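Translocator protein bipD (Burkholderia pseudomallei, PDB 3NFT) is required for Burkholderia pseudomallei to invade epithelial cells and survive within host cells, and probably regulates secretion of the type III effectors BipB and BipC. Local coordinates at residues P225-K230 / S255-N260; A49-F54 / D264-V269. One frame throughout, in Å; residues are numbered along the deposited sequence.

Contact 1. Residues P225-K230 / S255-N260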
loop_
_atom_site.group_PDB
_atom_site.type_symbol
_atom_site.label_atom_id
_atom_site.label_comp_id
_atom_site.label_asym_id
_atom_site.label_seq_id
_atom_site.Cartn_x
_atom_site.Cartn_y
_atom_site.Cartn_z
ATOM N N PRO A 225 23.579 25.231 -13.356
ATOM C CA PRO A 225 23.829 26.631 -13.644
ATOM C C PRO A 225 24.153 26.950 -15.110
ATOM O O PRO A 225 24.566 28.058 -15.422
ATOM C CB PRO A 225 25.015 26.954 -12.758
ATOM C CG PRO A 225 25.781 25.660 -12.745
ATOM C CD PRO A 225 24.754 24.565 -12.759
ATOM N N ASP A 226 23.946 25.996 -16.001
ATOM C CA ASP A 226 24.447 26.115 -17.368
ATOM C C ASP A 226 23.887 27.342 -18.112
ATOM O O ASP A 226 24.624 28.058 -18.780
ATOM C CB ASP A 226 24.241 24.838 -18.205
ATOM C CG ASP A 226 22.772 24.382 -18.327
ATOM O OD1 ASP A 226 22.535 23.549 -19.220
ATOM O OD2 ASP A 226 21.896 24.759 -17.525
ATOM N N LYS A 227 22.596 27.630 -17.956
ATOM C CA LYS A 227 22.038 28.780 -18.680
ATOM C C LYS A 227 22.575 30.096 -18.100
ATOM O O LYS A 227 22.859 31.029 -18.837
ATOM C CB LYS A 227 20.496 28.751 -18.663
ATOM C CG LYS A 227 19.924 27.656 -19.541
ATOM C CD LYS A 227 19.351 26.481 -18.805
ATOM C CE LYS A 227 19.023 25.318 -19.746
ATOM N NZ LYS A 227 18.251 24.172 -19.148
ATOM N N LEU A 228 22.701 30.171 -16.776
ATOM C CA LEU A 228 23.267 31.365 -16.158
ATOM C C LEU A 228 24.715 31.586 -16.586
ATOM O O LEU A 228 25.131 32.710 -16.790
ATOM C CB LEU A 228 23.172 31.278 -14.640
ATOM C CG LEU A 228 21.770 31.433 -14.036
ATOM C CD1 LEU A 228 21.774 31.059 -12.555
ATOM C CD2 LEU A 228 21.235 32.833 -14.315
ATOM N N ILE A 229 25.478 30.497 -16.675
ATOM C CA ILE A 229 26.864 30.557 -17.179
ATOM C C ILE A 229 26.920 31.080 -18.613
ATOM O O ILE A 229 27.721 31.951 -18.936
ATOM C CB ILE A 229 27.510 29.184 -17.064
ATOM C CG1 ILE A 229 27.755 28.878 -15.585
ATOM C CG2 ILE A 229 28.801 29.148 -17.924
ATOM C CD1 ILE A 229 28.221 27.433 -15.295
ATOM N N LYS A 230 26.025 30.599 -19.458
ATOM C CA LYS A 230 25.972 31.049 -20.852
ATOM C C LYS A 230 25.621 32.533 -20.903
ATOM O O LYS A 230 26.205 33.289 -21.666
ATOM C CB LYS A 230 25.023 30.192 -21.711
ATOM C CG LYS A 230 25.606 28.838 -22.057
ATOM C CD LYS A 230 24.639 27.933 -22.741
ATOM C CE LYS A 230 25.228 26.523 -22.911
ATOM N NZ LYS A 230 26.629 26.534 -23.405
ATOM N N SER A 255 18.325 36.593 -24.437
ATOM C CA SER A 255 16.928 36.201 -24.381
ATOM C C SER A 255 16.709 34.732 -24.652
ATOM O O SER A 255 15.792 34.123 -24.088
ATOM C CB SER A 255 16.120 37.027 -25.392
ATOM O OG SER A 255 16.127 38.386 -25.008
ATOM N N GLY A 256 17.514 34.158 -25.541
ATOM C CA GLY A 256 17.450 32.739 -25.793
ATOM C C GLY A 256 17.697 31.930 -24.520
ATOM O O GLY A 256 16.962 30.993 -24.219
ATOM N N GLN A 257 18.697 32.324 -23.739
ATOM C CA GLN A 257 18.982 31.646 -22.475
ATOM C C GLN A 257 17.862 31.887 -21.441
ATOM O O GLN A 257 17.441 30.966 -20.765
ATOM C CB GLN A 257 20.308 32.119 -21.927
ATOM C CG GLN A 257 21.485 31.760 -22.830
ATOM C CD GLN A 257 21.649 30.250 -23.090
ATOM O OE1 GLN A 257 21.421 29.407 -22.201
ATOM N NE2 GLN A 257 22.036 29.906 -24.329
ATOM N N LYS A 258 17.397 33.132 -21.354
ATOM C CA LYS A 258 16.302 33.488 -20.500
ATOM C C LYS A 258 15.085 32.606 -20.835
ATOM O O LYS A 258 14.469 32.026 -19.951
ATOM C CB LYS A 258 15.977 34.982 -20.689
ATOM C CG LYS A 258 14.676 35.450 -20.032
ATOM C CD LYS A 258 14.291 36.871 -20.404
ATOM C CE LYS A 258 12.982 37.314 -19.727
ATOM N NZ LYS A 258 11.772 37.012 -20.570
ATOM N N ASP A 259 14.769 32.488 -22.127
ATOM C CA ASP A 259 13.609 31.703 -22.522
ATOM C C ASP A 259 13.786 30.210 -22.212
ATOM O O ASP A 259 12.802 29.491 -21.942
ATOM C CB ASP A 259 13.259 31.881 -24.007
ATOM C CG ASP A 259 12.738 33.274 -24.348
ATOM O OD1 ASP A 259 12.409 34.048 -23.433
ATOM O OD2 ASP A 259 12.593 33.592 -25.566
ATOM N N ASN A 260 15.028 29.725 -22.273
ATOM C CA ASN A 260 15.298 28.349 -21.884
ATOM C C ASN A 260 14.949 28.141 -20.391
ATOM O O ASN A 260 14.357 27.112 -20.010
ATOM C CB ASN A 260 16.758 28.016 -22.164
ATOM C CG ASN A 260 17.049 26.519 -22.248
ATOM O OD1 ASN A 260 16.297 25.634 -21.748
ATOM N ND2 ASN A 260 18.177 26.221 -22.872
HETATM O O HOH W 1 16.543 22.812 -21.245
#
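The ammonium nitrogen of K227 is gripped by a water molecule and by the carboxylate of D264, one turn after N260 on helix 244-295. The water lies 3.0 Å from K227 NZ, accepting from it, and donates to N260 OD1 at 2.9 Å, so the lysine and the asparagine are joined through solvent. Beneath this bridge the two side chains cross at about a right angle: K227 CE sits over the face of the N260 amide, 3.4 Å from its carbon CG. A bend about the second torsion of K227 (chi2 107°), off a staggered value, turns the otherwise extended chain along the long helix toward D264.

The Q257 amide meets two lysine stems, one over a face and one at its oxygen end. K230 CB stands almost squarely over the face, 3.6 Å from Q257 CD, and K230 CD lies over the same face, tilted outward and equally near the amide oxygen and nitrogen. K227 CG approaches the oxygen end, 3.5 Å from Q257 OE1. The amino end of K230 then leads away from the long helix. The short helix 226-233 runs antiparallel to its partner here, at 166° with the axes 9.3 Å apart, while L228 on its other side packs against helices 121-160 and 177-189.

At this surface junction the lysine charge of K227 is thus met by a carboxylate and a water, and its polar link to N260 runs through that water; the direct contact between the two helices is methylene against amide.

Contact 2. Residues A49-F54 / D264-V269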
loop_
_atom_site.group_PDB
_atom_site.type_symbol
_atom_site.label_atom_id
_atom_site.label_comp_id
_atom_site.label_asym_id
_atom_site.label_seq_id
_atom_site.Cartn_x
_atom_site.Cartn_y
_atom_site.Cartn_z
ATOM N N ALA A 49 1.148 33.019 -13.001
ATOM C CA ALA A 49 1.392 34.482 -12.920
ATOM C C ALA A 49 2.882 34.804 -12.835
ATOM O O ALA A 49 3.350 35.763 -13.434
ATOM C CB ALA A 49 0.644 35.110 -11.749
ATOM N N ALA A 50 3.617 33.972 -12.089
ATOM C CA ALA A 50 5.065 34.178 -11.975
ATOM C C ALA A 50 5.749 33.931 -13.299
ATOM O O ALA A 50 6.625 34.685 -13.725
ATOM C CB ALA A 50 5.612 33.263 -10.897
ATOM N N ILE A 51 5.317 32.884 -13.997
ATOM C CA ILE A 51 5.805 32.629 -15.351
ATOM C C ILE A 51 5.519 33.809 -16.297
ATOM O O ILE A 51 6.388 34.256 -17.041
ATOM C CB ILE A 51 5.246 31.324 -15.929
ATOM C CG1 ILE A 51 5.766 30.136 -15.138
ATOM C CG2 ILE A 51 5.585 31.217 -17.415
ATOM C CD1 ILE A 51 5.091 28.804 -15.432
ATOM N N ASP A 52 4.310 34.348 -16.229
ATOM C CA ASP A 52 3.998 35.514 -17.033
ATOM C C ASP A 52 4.833 36.735 -16.678
ATOM O O ASP A 52 5.241 37.485 -17.558
ATOM C CB ASP A 52 2.525 35.898 -16.931
ATOM C CG ASP A 52 1.581 34.910 -17.631
ATOM O OD1 ASP A 52 2.014 34.036 -18.411
ATOM O OD2 ASP A 52 0.405 34.949 -17.296
ATOM N N GLU A 53 5.127 36.910 -15.383
ATOM C CA GLU A 53 5.967 38.022 -14.956
ATOM C C GLU A 53 7.365 37.888 -15.531
ATOM O O GLU A 53 7.933 38.846 -16.043
ATOM C CB GLU A 53 6.048 38.098 -13.438
ATOM C CG GLU A 53 6.645 39.386 -12.933
ATOM C CD GLU A 53 5.814 40.624 -13.195
ATOM O OE1 GLU A 53 4.579 40.465 -13.413
ATOM O OE2 GLU A 53 6.352 41.750 -13.217
ATOM N N PHE A 54 7.905 36.679 -15.444
ATOM C CA PHE A 54 9.236 36.391 -15.998
ATOM C C PHE A 54 9.260 36.636 -17.494
ATOM O O PHE A 54 10.182 37.235 -18.058
ATOM C CB PHE A 54 9.583 34.951 -15.666
ATOM C CG PHE A 54 11.012 34.556 -15.976
ATOM C CD1 PHE A 54 11.982 34.598 -14.969
ATOM C CD2 PHE A 54 11.366 34.096 -17.230
ATOM C CE1 PHE A 54 13.274 34.197 -15.225
ATOM C CE2 PHE A 54 12.683 33.720 -17.487
ATOM C CZ PHE A 54 13.629 33.768 -16.453
ATOM N N ASP A 264 12.192 25.598 -18.703
ATOM C CA ASP A 264 12.498 24.631 -17.663
ATOM C C ASP A 264 11.473 24.715 -16.550
ATOM O O ASP A 264 11.000 23.695 -16.041
ATOM C CB ASP A 264 13.888 24.886 -17.065
ATOM C CG ASP A 264 15.024 24.596 -18.014
ATOM O OD1 ASP A 264 14.847 23.800 -18.957
ATOM O OD2 ASP A 264 16.097 25.209 -17.818
ATOM N N VAL A 265 11.146 25.944 -16.171
ATOM C CA VAL A 265 10.220 26.180 -15.067
ATOM C C VAL A 265 8.790 25.856 -15.496
ATOM O O VAL A 265 8.063 25.210 -14.736
ATOM C CB VAL A 265 10.355 27.577 -14.513
ATOM C CG1 VAL A 265 9.287 27.866 -13.456
ATOM C CG2 VAL A 265 11.757 27.725 -13.874
ATOM N N GLN A 266 8.401 26.250 -16.710
ATOM C CA GLN A 266 7.094 25.836 -17.240
ATOM C C GLN A 266 6.935 24.329 -17.195
ATOM O O GLN A 266 5.877 23.798 -16.804
ATOM C CB GLN A 266 6.926 26.317 -18.675
ATOM C CG GLN A 266 5.615 25.876 -19.356
ATOM C CD GLN A 266 4.384 26.606 -18.845
ATOM O OE1 GLN A 266 3.342 25.984 -18.576
ATOM N NE2 GLN A 266 4.464 27.916 -18.770
ATOM N N THR A 267 7.967 23.618 -17.646
ATOM C CA THR A 267 7.948 22.154 -17.635
ATOM C C THR A 267 7.760 21.607 -16.222
ATOM O O THR A 267 6.914 20.729 -15.962
ATOM C CB THR A 267 9.255 21.617 -18.294
ATOM O OG1 THR A 267 9.254 22.057 -19.650
ATOM C CG2 THR A 267 9.324 20.079 -18.205
ATOM N N LEU A 268 8.513 22.142 -15.268
ATOM C CA LEU A 268 8.399 21.641 -13.920
ATOM C C LEU A 268 7.028 22.001 -13.288
ATOM O O LEU A 268 6.454 21.220 -12.529
ATOM C CB LEU A 268 9.627 22.103 -13.111
ATOM C CG LEU A 268 10.854 21.144 -13.223
ATOM C CD1 LEU A 268 11.048 20.371 -14.528
ATOM C CD2 LEU A 268 12.184 21.857 -12.894
ATOM N N VAL A 269 6.473 23.155 -13.645
ATOM C CA VAL A 269 5.152 23.535 -13.139
ATOM C C VAL A 269 4.092 22.577 -13.708
ATOM O O VAL A 269 3.122 22.226 -13.042
ATOM C CB VAL A 269 4.847 25.011 -13.448
ATOM C CG1 VAL A 269 3.383 25.339 -13.224
ATOM C CG2 VAL A 269 5.719 25.925 -12.600
#
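I51, on helix 41-56, points its side chain at the long helix 244-295, filling the angle between Q266 and V269 in a helix-bundle interface between the N-terminal region and the predicted coiled coil. Its terminal methyl does most of the touching. I51 CD1 comes within 4.0 Å of Q266 CA, so the isoleucine reaches the backbone of the long helix itself. The Q266 side chain bends at its second torsion (chi2 73°), which brings the amide over to I51. The two side chains cross at about a right angle, and I51 CD1 stands over the face of the amide, tilted from its normal, 4.1 Å from Q266 CD; the CG2 branch of I51 meets the same amide group.

Around this contact stand other residues of the bundle. V265 directs its side chain toward helix 41-56 from slightly further off, and both it and I51 rest against F151 of helix 121-160. One turn after I51, F54 stacks its ring on F151 and packs against I261 and Q262. The arrangement is consistent with the N-terminal domain acting as an intramolecular chaperone that covers the coiled coil and prevents its premature oligomerization.

With CG1 beside the backbone nitrogen and the chain extended beyond it (chi2 169°), I51 delivers its CD1 methyl to V269 CG2 at 4.1 Å.

Both contacts use helix 244-295, with centres 14 Å apart, but they load it with different partners. Contact 1 lies at the surface and brings the short helix 226-233 against it through amides, lysine stems and water; contact 2 is nearer the middle of the chain, partly buried, and seats helix 41-56 by an isoleucine set against a glutamine amide and a valine methyl. Two lysines tie the sites together: the K227 salt bridge ends on 264-269, with K227 NZ 2.7 Å from D264 OD2, and K258 of 255-260 donates a hydrogen bond to the backbone oxygen of F54. The long helix is therefore the shared spine of a water-bridged, lysine-rich junction and a mostly apolar one.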